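Local atomic coordinates of dITP/XTP pyrophosphatase (Staphylococcus aureus, PDB entry 4BNQ), a protein that probably hydrolyses non-canonical purine nucleoside triphosphates such as XTP, dITP and ITP to monophosphate and diphosphate, cleansing the nucleotide pool. Residues I4-N9 and T63-D68; E72-N77 and T108-A113; K100-L105 and G137-G142; G133-E138 and V157-K162. All coordinates share one frame; numbering follows the deposited sequence.

Contact 1. Residues I4-N9 and T63-D68; sequences IVIASN and TVIADD. With PO4 (phosphate ion), chain C.
The N-terminal strand leading into the predicted substrate-binding loop of the Ham1 fold runs beside the start of strand 64-73, the two pointing roughly the same way at 37°. A single bridge pairs Ile6 with Ile65 through two nearly straight bonds. Ile65 N donates to Val5 O (2.9 Å) and Ala7 N to Ile65 O (2.6 Å), each donor lying almost along the C=O axis. Where the strands diverge, waters intervene: water 1 accepts from Val5 N and donates to Thr63 O, while water 2 accepts from Asp67 N and sits 2.7 Å from Ala7 O. Ile65 CG1 takes the crowded position between backbone N and carbonyl carbon (chi1 64°). It lies alongside Ile6, CG1 to CG1 3.8 Å, and its CD1 meets Ile4 CD1 at 3.6 Å as those chains cross at about a right angle. On the other face Val5 and Val64 cross obliquely, CG1 to CG1 4.0 Å, and Ala7 CB rests on Ala66 CB. Ala7 centres an inverse gamma turn, beyond which Ser8 OG makes a very short bond (2.5 Å) to phosphate O1 and Asn9 N donates a hydrogen bond to phosphate O4. The ion, probably from the crystallisation liquor, is also held by Lys13 and Lys52, consistent with the phosphate region of a nucleotide site whose predicted proton acceptor and magnesium ligand, Asp68, ends segment 63-68.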
loop_
_atom_site.group_PDB
_atom_site.type_symbol
_atom_site.label_atom_id
_atom_site.label_comp_id
_atom_site.label_asym_id
_atom_site.label_seq_id
_atom_site.Cartn_x
_atom_site.Cartn_y
_atom_site.Cartn_z
ATOM N N ILE A 4 -12.945 11.738 -14.366
ATOM C CA ILE A 4 -11.582 11.311 -14.636
ATOM C C ILE A 4 -11.485 10.516 -15.945
ATOM O O ILE A 4 -12.244 9.567 -16.174
ATOM C CB ILE A 4 -10.973 10.554 -13.435
ATOM C CG1 ILE A 4 -9.471 10.374 -13.632
ATOM C CG2 ILE A 4 -11.662 9.223 -13.222
ATOM C CD1 ILE A 4 -8.772 9.846 -12.404
ATOM N N VAL A 5 -10.582 10.939 -16.824
ATOM C CA VAL A 5 -10.383 10.250 -18.089
ATOM C C VAL A 5 -9.242 9.254 -17.934
ATOM O O VAL A 5 -8.128 9.603 -17.507
ATOM C CB VAL A 5 -10.071 11.236 -19.217
ATOM C CG1 VAL A 5 -9.770 10.484 -20.525
ATOM C CG2 VAL A 5 -11.240 12.241 -19.395
ATOM N N ILE A 6 -9.522 8.001 -18.257
ATOM C CA ILE A 6 -8.495 6.977 -18.139
ATOM C C ILE A 6 -8.038 6.453 -19.508
ATOM O O ILE A 6 -8.824 5.873 -20.267
ATOM C CB ILE A 6 -8.984 5.821 -17.281
ATOM C CG1 ILE A 6 -9.488 6.368 -15.927
ATOM C CG2 ILE A 6 -7.872 4.807 -17.095
ATOM C CD1 ILE A 6 -10.157 5.354 -15.090
ATOM N N ALA A 7 -6.762 6.662 -19.815
ATOM C CA ALA A 7 -6.228 6.329 -21.130
ATOM C C ALA A 7 -5.840 4.853 -21.169
ATOM O O ALA A 7 -4.669 4.496 -21.322
ATOM C CB ALA A 7 -5.058 7.193 -21.452
ATOM N N SER A 8 -6.838 3.993 -21.018
ATOM C CA SER A 8 -6.617 2.571 -21.106
ATOM C C SER A 8 -7.704 1.958 -21.952
ATOM O O SER A 8 -8.887 2.339 -21.811
ATOM C CB SER A 8 -6.654 1.943 -19.719
ATOM O OG SER A 8 -6.449 0.549 -19.831
ATOM N N ASN A 9 -7.296 1.023 -22.821
ATOM C CA ASN A 9 -8.204 0.279 -23.702
ATOM C C ASN A 9 -8.717 -0.969 -23.013
ATOM O O ASN A 9 -9.516 -1.717 -23.577
ATOM C CB ASN A 9 -7.495 -0.175 -24.988
ATOM C CG ASN A 9 -7.234 0.969 -25.950
ATOM O OD1 ASN A 9 -8.012 1.922 -26.031
ATOM N ND2 ASN A 9 -6.130 0.883 -26.681
ATOM N N THR A 63 -6.295 16.804 -18.578
ATOM C CA THR A 63 -5.651 15.880 -17.658
ATOM C C THR A 63 -6.239 14.460 -17.799
ATOM O O THR A 63 -7.458 14.282 -17.866
ATOM C CB THR A 63 -5.814 16.347 -16.210
ATOM O OG1 THR A 63 -5.062 17.549 -16.023
ATOM C CG2 THR A 63 -5.303 15.280 -15.242
ATOM N N VAL A 64 -5.370 13.451 -17.878
ATOM C CA VAL A 64 -5.821 12.060 -17.912
ATOM C C VAL A 64 -4.910 11.182 -17.046
ATOM O O VAL A 64 -3.841 11.617 -16.604
ATOM C CB VAL A 64 -5.795 11.482 -19.340
ATOM C CG1 VAL A 64 -6.353 12.483 -20.347
ATOM C CG2 VAL A 64 -4.383 11.101 -19.691
ATOM N N ILE A 65 -5.330 9.949 -16.797
ATOM C CA ILE A 65 -4.421 8.976 -16.211
ATOM C C ILE A 65 -4.299 7.738 -17.090
ATOM O O ILE A 65 -5.216 7.370 -17.815
ATOM C CB ILE A 65 -4.836 8.533 -14.798
ATOM C CG1 ILE A 65 -6.179 7.802 -14.832
ATOM C CG2 ILE A 65 -4.889 9.721 -13.862
ATOM C CD1 ILE A 65 -6.584 7.203 -13.468
ATOM N N ALA A 66 -3.165 7.072 -16.991
ATOM C CA ALA A 66 -3.010 5.802 -17.656
ATOM C C ALA A 66 -2.462 4.800 -16.656
ATOM O O ALA A 66 -2.055 5.170 -15.547
ATOM C CB ALA A 66 -2.104 5.925 -18.857
ATOM N N ASP A 67 -2.465 3.535 -17.060
ATOM C CA ASP A 67 -2.156 2.434 -16.181
ATOM C C ASP A 67 -1.316 1.429 -16.971
ATOM O O ASP A 67 -1.688 1.027 -18.082
ATOM C CB ASP A 67 -3.477 1.806 -15.722
ATOM C CG ASP A 67 -3.293 0.502 -14.928
ATOM O OD1 ASP A 67 -2.561 -0.413 -15.365
ATOM O OD2 ASP A 67 -3.915 0.383 -13.859
ATOM N N ASP A 68 -0.177 1.034 -16.419
ATOM C CA ASP A 68 0.535 -0.107 -16.975
ATOM C C ASP A 68 0.882 -1.060 -15.854
ATOM O O ASP A 68 1.627 -0.705 -14.941
ATOM C CB ASP A 68 1.781 0.312 -17.748
ATOM C CG ASP A 68 2.230 -0.759 -18.728
ATOM O OD1 ASP A 68 1.567 -0.925 -19.770
ATOM O OD2 ASP A 68 3.233 -1.455 -18.465
HETATM P P PO4 C . -3.782 -0.698 -21.570
HETATM O O1 PO4 C . -4.076 0.012 -20.247
HETATM O O2 PO4 C . -3.975 -2.186 -21.399
HETATM O O3 PO4 C . -2.337 -0.433 -21.953
HETATM O O4 PO4 C . -4.690 -0.183 -22.651
HETATM O O HOH W 1 -9.299 13.004 -16.212
HETATM O O HOH W 2 -3.458 2.715 -19.759
#

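Contact 2. Residues E72-N77 and T108-A113; sequences EVFALN and TTDRRA. With PO4 (phosphate ion), chain D.
One face of the Phe74 ring carries the guanidinium of Arg112, whose NH2 stands 3.3 Å above the ring plane over its centre; in turn Phe74 CD2 lies over one guanidinium face, offset toward the rim. The two planes are 30° apart and Arg112 CZ lies 4.2 Å from the centroid of the Phe74 ring, a cation-pi contact over the face. At the guanidinium edge Asp110 is gripped side-on: Arg112 NE donates to OD1 (2.7 Å) on its syn lone pair, and NH2 to OD2 (2.8 Å), met from above the carboxylate plane. This salt bridge fixes the guanidinium's rotation, and the bend of the arginine chain at chi3 (-59°) brings it over the ring. Asp110 OD2 also approaches Phe74 CD1 obliquely, at 3.5 Å. Behind the stack Phe74 N bonds to Arg112 O at 3.0 Å, from above the carbonyl plane. Water 3 accepts from Ala75 N and donates to both Asp110 O and Arg112 O. Val73 and Ala113 form an antiparallel non-hydrogen-bonded pair. Arg112 also packs on Pro158 of the second subunit. This is an arginine-aromatic cation-pi stack at the dimer interface, where an antiparallel strand pair gives way to loops.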
loop_
_atom_site.group_PDB
_atom_site.type_symbol
_atom_site.label_atom_id
_atom_site.label_comp_id
_atom_site.label_asym_id
_atom_site.label_seq_id
_atom_site.Cartn_x
_atom_site.Cartn_y
_atom_site.Cartn_z
ATOM N N GLU A 72 4.891 -10.288 -11.870
ATOM C CA GLU A 72 6.293 -10.667 -11.777
ATOM C C GLU A 72 6.379 -11.935 -10.940
ATOM O O GLU A 72 6.022 -11.930 -9.764
ATOM C CB GLU A 72 7.112 -9.542 -11.124
ATOM C CG GLU A 72 7.109 -8.238 -11.919
ATOM C CD GLU A 72 7.870 -7.115 -11.230
ATOM O OE1 GLU A 72 8.191 -7.241 -10.019
ATOM O OE2 GLU A 72 8.145 -6.094 -11.900
ATOM N N VAL A 73 6.818 -13.034 -11.543
ATOM C CA VAL A 73 6.893 -14.300 -10.809
ATOM C C VAL A 73 8.321 -14.607 -10.359
ATOM O O VAL A 73 9.209 -14.770 -11.194
ATOM C CB VAL A 73 6.406 -15.480 -11.670
ATOM C CG1 VAL A 73 6.485 -16.786 -10.871
ATOM C CG2 VAL A 73 4.992 -15.222 -12.178
ATOM N N PHE A 74 8.533 -14.693 -9.054
ATOM C CA PHE A 74 9.866 -14.913 -8.497
ATOM C C PHE A 74 10.654 -15.996 -9.254
ATOM O O PHE A 74 11.697 -15.716 -9.853
ATOM C CB PHE A 74 9.761 -15.250 -6.998
ATOM C CG PHE A 74 11.099 -15.316 -6.285
ATOM C CD1 PHE A 74 11.985 -16.373 -6.510
ATOM C CD2 PHE A 74 11.467 -14.331 -5.380
ATOM C CE1 PHE A 74 13.211 -16.430 -5.865
ATOM C CE2 PHE A 74 12.692 -14.391 -4.729
ATOM C CZ PHE A 74 13.562 -15.445 -4.976
ATOM N N ALA A 75 10.134 -17.217 -9.263
ATOM C CA ALA A 75 10.821 -18.335 -9.916
ATOM C C ALA A 75 11.190 -18.099 -11.385
ATOM O O ALA A 75 11.992 -18.839 -11.938
ATOM C CB ALA A 75 10.019 -19.626 -9.772
ATOM N N LEU A 76 10.611 -17.085 -12.022
ATOM C CA LEU A 76 10.959 -16.799 -13.408
ATOM C C LEU A 76 11.721 -15.495 -13.501
ATOM O O LEU A 76 11.695 -14.840 -14.542
ATOM C CB LEU A 76 9.706 -16.722 -14.271
ATOM C CG LEU A 76 8.703 -17.870 -14.134
ATOM C CD1 LEU A 76 7.527 -17.643 -15.066
ATOM C CD2 LEU A 76 9.360 -19.210 -14.432
ATOM N N ASN A 77 12.404 -15.143 -12.408
ATOM C CA ASN A 77 13.040 -13.828 -12.218
ATOM C C ASN A 77 12.302 -12.631 -12.862
ATOM O O ASN A 77 12.887 -11.846 -13.616
ATOM C CB ASN A 77 14.550 -13.851 -12.548
ATOM C CG ASN A 77 14.835 -14.125 -14.013
ATOM O OD1 ASN A 77 15.058 -13.199 -14.797
ATOM N ND2 ASN A 77 14.851 -15.402 -14.388
ATOM N N THR A 108 7.421 -26.321 -10.283
ATOM C CA THR A 108 7.960 -25.337 -9.331
ATOM C C THR A 108 7.179 -25.220 -8.005
ATOM O O THR A 108 5.950 -25.133 -8.008
ATOM C CB THR A 108 8.050 -23.949 -9.992
ATOM O OG1 THR A 108 8.624 -24.075 -11.299
ATOM C CG2 THR A 108 8.890 -23.008 -9.152
ATOM N N THR A 109 7.889 -25.238 -6.875
ATOM C CA THR A 109 7.232 -25.173 -5.560
ATOM C C THR A 109 7.233 -23.783 -4.916
ATOM O O THR A 109 6.381 -23.487 -4.076
ATOM C CB THR A 109 7.830 -26.178 -4.547
ATOM O OG1 THR A 109 9.238 -25.950 -4.422
ATOM C CG2 THR A 109 7.571 -27.611 -4.989
ATOM N N ASP A 110 8.203 -22.950 -5.276
ATOM C CA ASP A 110 8.210 -21.563 -4.829
ATOM C C ASP A 110 7.443 -20.738 -5.866
ATOM O O ASP A 110 8.019 -20.285 -6.851
ATOM C CB ASP A 110 9.653 -21.059 -4.690
ATOM C CG ASP A 110 9.739 -19.577 -4.339
ATOM O OD1 ASP A 110 8.734 -18.993 -3.870
ATOM O OD2 ASP A 110 10.826 -18.986 -4.523
ATOM N N ARG A 111 6.145 -20.553 -5.643
ATOM C CA ARG A 111 5.298 -19.889 -6.632
ATOM C C ARG A 111 5.016 -18.423 -6.306
ATOM O O ARG A 111 4.039 -17.844 -6.809
ATOM C CB ARG A 111 3.970 -20.634 -6.770
ATOM C CG ARG A 111 4.084 -22.164 -6.740
ATOM C CD ARG A 111 2.976 -22.789 -7.554
ATOM N NE ARG A 111 3.531 -23.466 -8.712
ATOM C CZ ARG A 111 2.909 -23.615 -9.868
ATOM N NH1 ARG A 111 1.695 -23.124 -10.048
ATOM N NH2 ARG A 111 3.520 -24.256 -10.849
ATOM N N ARG A 112 5.860 -17.825 -5.471
ATOM C CA ARG A 112 5.680 -16.431 -5.099
ATOM C C ARG A 112 5.645 -15.542 -6.339
ATOM O O ARG A 112 6.411 -15.740 -7.290
ATOM C CB ARG A 112 6.771 -15.976 -4.131
ATOM C CG ARG A 112 6.624 -16.578 -2.721
ATOM C CD ARG A 112 7.814 -16.223 -1.860
ATOM N NE ARG A 112 9.051 -16.707 -2.469
ATOM C CZ ARG A 112 10.274 -16.308 -2.136
ATOM N NH1 ARG A 112 10.461 -15.403 -1.184
ATOM N NH2 ARG A 112 11.319 -16.823 -2.766
ATOM N N ALA A 113 4.724 -14.586 -6.332
ATOM C CA ALA A 113 4.589 -13.645 -7.432
ATOM C C ALA A 113 4.051 -12.354 -6.853
ATOM O O ALA A 113 3.636 -12.301 -5.692
ATOM C CB ALA A 113 3.652 -14.176 -8.510
HETATM P P PO4 D . 11.437 -25.998 -6.911
HETATM O O1 PO4 D . 11.220 -24.563 -6.446
HETATM O O2 PO4 D . 10.672 -26.934 -5.993
HETATM O O3 PO4 D . 12.905 -26.384 -6.884
HETATM O O4 PO4 D . 10.945 -26.138 -8.338
HETATM O O HOH W 3 7.963 -17.859 -8.370
#

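Contact 3. Residues K100-L105 and G137-G142; sequences KLLNKL and GEIADG
Leu102 and Ile139 cross obliquely, methyl to methyl, with Leu102 CD2 lying 4.1 Å from Ile139 CG2. Leu102 CG is anti to its carbonyl carbon (chi1 -73°), and the extended second torsion carries the branch from the flank of the helix toward the strand end. The same CD2 reaches Ala140 O at 3.6 Å, whereas the other methyl, CD1, rests on Gly142 CA at 4.2 Å, so the fork of the leucine touches the chain where it leaves the strand. Ile139 CG2, anti to its own backbone N, is shared: Leu105 CD1 comes to it at 4.2 Å. Ile139 CD1, carried on the other branch, meets Leu101 CD2 more loosely, at 4.4 Å. Here the C-terminal end of helix 94-104 packs against the antiparallel sheet of the Ham1 fold at the end of strand 126-139, a helix-on-sheet contact of mainly apolar side chains. Leu105 has left helical geometry, and its N bonds to Leu102 O at 3.0 Å. Val73 of strand 64-73 packs on Leu101 and Leu105, while Leu71 of that strand touches Leu101 and Ile139. The Leu101 side chain is also about 4 Å from that of Tyr151, a predicted substrate-binding residue.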
loop_
_atom_site.group_PDB
_atom_site.type_symbol
_atom_site.label_atom_id
_atom_site.label_comp_id
_atom_site.label_asym_id
_atom_site.label_seq_id
_atom_site.Cartn_x
_atom_site.Cartn_y
_atom_site.Cartn_z
ATOM N N LYS A 100 0.338 -20.428 -20.769
ATOM C CA LYS A 100 1.793 -20.339 -20.874
ATOM C C LYS A 100 2.469 -20.226 -19.509
ATOM O O LYS A 100 3.351 -21.018 -19.181
ATOM C CB LYS A 100 2.217 -19.164 -21.741
ATOM C CG LYS A 100 3.723 -19.098 -21.901
ATOM C CD LYS A 100 4.119 -17.952 -22.825
ATOM C CE LYS A 100 5.625 -17.820 -22.924
ATOM N NZ LYS A 100 5.971 -16.726 -23.861
ATOM N N LEU A 101 2.048 -19.249 -18.715
ATOM C CA LEU A 101 2.611 -19.075 -17.382
ATOM C C LEU A 101 2.488 -20.348 -16.551
ATOM O O LEU A 101 3.448 -20.764 -15.922
ATOM C CB LEU A 101 1.947 -17.908 -16.667
ATOM C CG LEU A 101 2.528 -17.636 -15.281
ATOM C CD1 LEU A 101 4.025 -17.493 -15.356
ATOM C CD2 LEU A 101 1.934 -16.359 -14.756
ATOM N N LEU A 102 1.316 -20.978 -16.559
ATOM C CA LEU A 102 1.161 -22.227 -15.818
ATOM C C LEU A 102 2.125 -23.325 -16.304
ATOM O O LEU A 102 2.784 -23.977 -15.485
ATOM C CB LEU A 102 -0.291 -22.707 -15.842
ATOM C CG LEU A 102 -1.231 -21.886 -14.963
ATOM C CD1 LEU A 102 -2.667 -22.376 -15.086
ATOM C CD2 LEU A 102 -0.756 -21.978 -13.526
ATOM N N ASN A 103 2.211 -23.516 -17.624
ATOM C CA ASN A 103 3.105 -24.524 -18.202
ATOM C C ASN A 103 4.539 -24.307 -17.774
ATOM O O ASN A 103 5.225 -25.249 -17.371
ATOM C CB ASN A 103 3.044 -24.520 -19.734
ATOM C CG ASN A 103 1.780 -25.160 -20.269
ATOM O OD1 ASN A 103 1.106 -25.906 -19.559
ATOM N ND2 ASN A 103 1.457 -24.884 -21.537
ATOM N N LYS A 104 4.981 -23.055 -17.845
ATOM C CA LYS A 104 6.338 -22.709 -17.439
ATOM C C LYS A 104 6.629 -22.945 -15.958
ATOM O O LYS A 104 7.780 -23.100 -15.578
ATOM C CB LYS A 104 6.669 -21.274 -17.842
ATOM C CG LYS A 104 6.797 -21.081 -19.341
ATOM C CD LYS A 104 7.809 -19.982 -19.672
ATOM C CE LYS A 104 9.030 -20.061 -18.760
ATOM N NZ LYS A 104 10.160 -19.191 -19.203
ATOM N N LEU A 105 5.591 -22.986 -15.126
ATOM C CA LEU A 105 5.773 -23.281 -13.704
ATOM C C LEU A 105 5.385 -24.725 -13.314
ATOM O O LEU A 105 5.177 -25.029 -12.130
ATOM C CB LEU A 105 5.019 -22.250 -12.852
ATOM C CG LEU A 105 5.676 -20.869 -12.744
ATOM C CD1 LEU A 105 4.604 -19.801 -12.650
ATOM C CD2 LEU A 105 6.635 -20.753 -11.545
ATOM N N GLY A 137 1.341 -12.347 -3.664
ATOM C CA GLY A 137 0.569 -13.572 -3.701
ATOM C C GLY A 137 1.407 -14.722 -4.237
ATOM O O GLY A 137 2.643 -14.659 -4.260
ATOM N N GLU A 138 0.724 -15.775 -4.673
ATOM C CA GLU A 138 1.371 -16.971 -5.170
ATOM C C GLU A 138 0.614 -17.346 -6.401
ATOM O O GLU A 138 -0.559 -16.982 -6.533
ATOM C CB GLU A 138 1.265 -18.104 -4.143
ATOM C CG GLU A 138 2.019 -17.830 -2.848
ATOM C CD GLU A 138 1.871 -18.945 -1.820
ATOM O OE1 GLU A 138 0.769 -19.535 -1.735
ATOM O OE2 GLU A 138 2.853 -19.226 -1.091
ATOM N N ILE A 139 1.269 -18.068 -7.306
ATOM C CA ILE A 139 0.582 -18.534 -8.494
ATOM C C ILE A 139 -0.052 -19.862 -8.121
ATOM O O ILE A 139 0.640 -20.772 -7.661
ATOM C CB ILE A 139 1.540 -18.723 -9.676
ATOM C CG1 ILE A 139 2.271 -17.412 -9.980
ATOM C CG2 ILE A 139 0.790 -19.267 -10.905
ATOM C CD1 ILE A 139 1.357 -16.261 -10.369
ATOM N N ALA A 140 -1.367 -19.979 -8.296
ATOM C CA ALA A 140 -2.057 -21.221 -7.937
ATOM C C ALA A 140 -1.746 -22.326 -8.939
ATOM O O ALA A 140 -1.020 -22.115 -9.921
ATOM C CB ALA A 140 -3.551 -20.999 -7.849
ATOM N N ASP A 141 -2.317 -23.500 -8.700
ATOM C CA ASP A 141 -2.088 -24.631 -9.594
ATOM C C ASP A 141 -3.149 -24.703 -10.695
ATOM O O ASP A 141 -3.246 -25.692 -11.408
ATOM C CB ASP A 141 -2.051 -25.945 -8.805
ATOM C CG ASP A 141 -3.356 -26.239 -8.110
ATOM O OD1 ASP A 141 -4.272 -25.400 -8.173
ATOM O OD2 ASP A 141 -3.480 -27.312 -7.484
ATOM N N GLY A 142 -3.944 -23.650 -10.843
ATOM C CA GLY A 142 -5.013 -23.678 -11.828
ATOM C C GLY A 142 -5.879 -22.445 -11.724
ATOM O O GLY A 142 -5.560 -21.526 -10.965
#

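Contact 4. Residues G133-E138 and V157-K162; sequences GTVSGE and VPKLDK. With PO4 (phosphate ion), chain E.
Strand 126-139 of the antiparallel sheet passes here beside the tight turn that joins neighbouring strands 155-157 and 162-163, at the dimer interface. Val135 has CG1 in the crowded position between backbone N and carbonyl carbon, which leaves CG2, anti to the N, to face the amine of Lys159 at 4.4 Å from NZ. Its side chain also lies about 4 Å from that of His177, a predicted substrate-binding residue. At Ser136 the hydroxyl is likewise in the crowded position (chi1 66°) and makes a very short bond from OG to O2 of a phosphate ion, probably from the crystallisation liquor, 2.5 Å. Ser136 N adds a weak bond to O3, and Ser136 OG of the second subunit also binds the ion, so the anion spans the two chains between like serines. Ser136 and Lys159 pack reciprocally on Lys159 and Ser136 of the second subunit. Gly137 is fully extended and has no side chain; the Pro158 ring comes up to it with CD 3.8 Å from Gly137 CA. Glu138 brings the tip of its side chain near the same ring, OE1 4.3 Å from Pro158 CG. The turn is fastened by Val157 N to Lys162 O (2.6 Å) and Leu160 N to Val157 O (2.8 Å), and Asp161, with phi at 47°, forms with Lys162 a G1 beta bulge opposite Val157. From its 3-10 segment the Lys159 chain bends at chi3 (-65°), bringing NZ to phosphate O4 at 2.9 Å.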
loop_
_atom_site.group_PDB
_atom_site.type_symbol
_atom_site.label_atom_id
_atom_site.label_comp_id
_atom_site.label_asym_id
_atom_site.label_seq_id
_atom_site.Cartn_x
_atom_site.Cartn_y
_atom_site.Cartn_z
ATOM N N GLY A 133 1.745 0.869 -7.168
ATOM C CA GLY A 133 1.152 -0.006 -6.167
ATOM C C GLY A 133 1.531 -1.463 -6.417
ATOM O O GLY A 133 1.794 -1.858 -7.566
ATOM N N THR A 134 1.596 -2.261 -5.350
ATOM C CA THR A 134 1.852 -3.696 -5.487
ATOM C C THR A 134 0.993 -4.538 -4.537
ATOM O O THR A 134 0.528 -4.057 -3.498
ATOM C CB THR A 134 3.340 -4.056 -5.242
ATOM O OG1 THR A 134 3.643 -3.891 -3.856
ATOM C CG2 THR A 134 4.273 -3.182 -6.077
ATOM N N VAL A 135 0.793 -5.802 -4.893
ATOM C CA VAL A 135 0.199 -6.749 -3.964
ATOM C C VAL A 135 0.857 -8.113 -4.147
ATOM O O VAL A 135 1.123 -8.534 -5.261
ATOM C CB VAL A 135 -1.348 -6.815 -4.088
ATOM C CG1 VAL A 135 -1.781 -7.459 -5.404
ATOM C CG2 VAL A 135 -1.962 -7.542 -2.882
ATOM N N SER A 136 1.150 -8.784 -3.039
ATOM C CA SER A 136 1.853 -10.054 -3.102
ATOM C C SER A 136 0.881 -11.225 -3.112
ATOM O O SER A 136 -0.249 -11.112 -2.623
ATOM C CB SER A 136 2.812 -10.197 -1.922
ATOM O OG SER A 136 2.100 -10.286 -0.696
ATOM N N GLY A 137 1.341 -12.347 -3.664
ATOM C CA GLY A 137 0.569 -13.572 -3.701
ATOM C C GLY A 137 1.407 -14.722 -4.237
ATOM O O GLY A 137 2.643 -14.659 -4.260
ATOM N N GLU A 138 0.724 -15.775 -4.673
ATOM C CA GLU A 138 1.371 -16.971 -5.170
ATOM C C GLU A 138 0.614 -17.346 -6.401
ATOM O O GLU A 138 -0.559 -16.982 -6.533
ATOM C CB GLU A 138 1.265 -18.104 -4.143
ATOM C CG GLU A 138 2.019 -17.830 -2.848
ATOM C CD GLU A 138 1.871 -18.945 -1.820
ATOM O OE1 GLU A 138 0.769 -19.535 -1.735
ATOM O OE2 GLU A 138 2.853 -19.226 -1.091
ATOM N N VAL A 157 -4.190 -15.106 -3.213
ATOM C CA VAL A 157 -3.820 -14.118 -2.203
ATOM C C VAL A 157 -3.929 -14.743 -0.817
ATOM O O VAL A 157 -5.043 -14.865 -0.297
ATOM C CB VAL A 157 -4.745 -12.882 -2.268
ATOM C CG1 VAL A 157 -4.295 -11.830 -1.277
ATOM C CG2 VAL A 157 -4.765 -12.294 -3.694
ATOM N N PRO A 158 -2.779 -15.141 -0.226
ATOM C CA PRO A 158 -2.738 -15.859 1.057
ATOM C C PRO A 158 -3.530 -15.153 2.159
ATOM O O PRO A 158 -4.313 -15.826 2.828
ATOM C CB PRO A 158 -1.241 -15.894 1.398
ATOM C CG PRO A 158 -0.563 -15.852 0.068
ATOM C CD PRO A 158 -1.418 -14.874 -0.731
ATOM N N LYS A 159 -3.342 -13.841 2.312
ATOM C CA LYS A 159 -4.146 -12.976 3.196
ATOM C C LYS A 159 -5.615 -13.302 3.180
ATOM O O LYS A 159 -6.312 -13.084 4.159
ATOM C CB LYS A 159 -4.121 -11.546 2.652
ATOM C CG LYS A 159 -3.054 -10.652 3.156
ATOM C CD LYS A 159 -3.444 -9.191 2.920
ATOM C CE LYS A 159 -3.542 -8.829 1.466
ATOM N NZ LYS A 159 -3.218 -7.395 1.281
ATOM N N LEU A 160 -6.117 -13.735 2.031
ATOM C CA LEU A 160 -7.560 -13.839 1.859
ATOM C C LEU A 160 -7.964 -15.283 1.644
ATOM O O LEU A 160 -9.144 -15.598 1.586
ATOM C CB LEU A 160 -8.009 -12.974 0.678
ATOM C CG LEU A 160 -8.569 -11.562 0.922
ATOM C CD1 LEU A 160 -7.866 -10.881 2.045
ATOM C CD2 LEU A 160 -8.437 -10.718 -0.330
ATOM N N ASP A 161 -6.964 -16.154 1.535
ATOM C CA ASP A 161 -7.157 -17.541 1.089
ATOM C C ASP A 161 -8.048 -17.625 -0.170
ATOM O O ASP A 161 -8.927 -18.480 -0.260
ATOM C CB ASP A 161 -7.737 -18.398 2.226
ATOM C CG ASP A 161 -7.695 -19.875 1.911
ATOM O OD1 ASP A 161 -6.894 -20.275 1.044
ATOM O OD2 ASP A 161 -8.462 -20.645 2.520
ATOM N N LYS A 162 -7.821 -16.729 -1.130
ATOM C CA LYS A 162 -8.604 -16.697 -2.369
ATOM C C LYS A 162 -7.744 -16.193 -3.518
ATOM O O LYS A 162 -6.742 -15.513 -3.291
ATOM C CB LYS A 162 -9.835 -15.789 -2.216
ATOM C CG LYS A 162 -10.977 -16.378 -1.388
ATOM C CD LYS A 162 -12.217 -15.502 -1.476
ATOM C CE LYS A 162 -13.174 -15.755 -0.317
ATOM N NZ LYS A 162 -13.421 -17.205 -0.130
HETATM P P PO4 E . 0.946 -7.458 1.062
HETATM O O1 PO4 E . 1.167 -6.539 2.242
HETATM O O2 PO4 E . 1.988 -8.554 1.103
HETATM O O3 PO4 E . 1.076 -6.715 -0.244
HETATM O O4 PO4 E . -0.440 -8.065 1.166
#

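How the contacts relate
Contact 1 stands apart, its centre 25 to 30 Å from the others and across the centre of the chain. Contacts 2, 3 and 4 gather on the other side, with centres 9 to 14 Å apart. The antiparallel sheet joins them: strand 112-123 starts in contact 2, and strand 126-139 serves contacts 3 and 4, which share Gly137 and Glu138. Along the chain contact 1 closes first, while the segments of contacts 2 and 3 alternate. Bonds between strands 112-123 and 126-139 tie contact 2 to contact 3. Strand 64-73 thus runs from the predicted active site to the Phe74-Arg112 stack, and strand 126-139 passes turn 157-162 at the dimer interface before meeting helix 94-104.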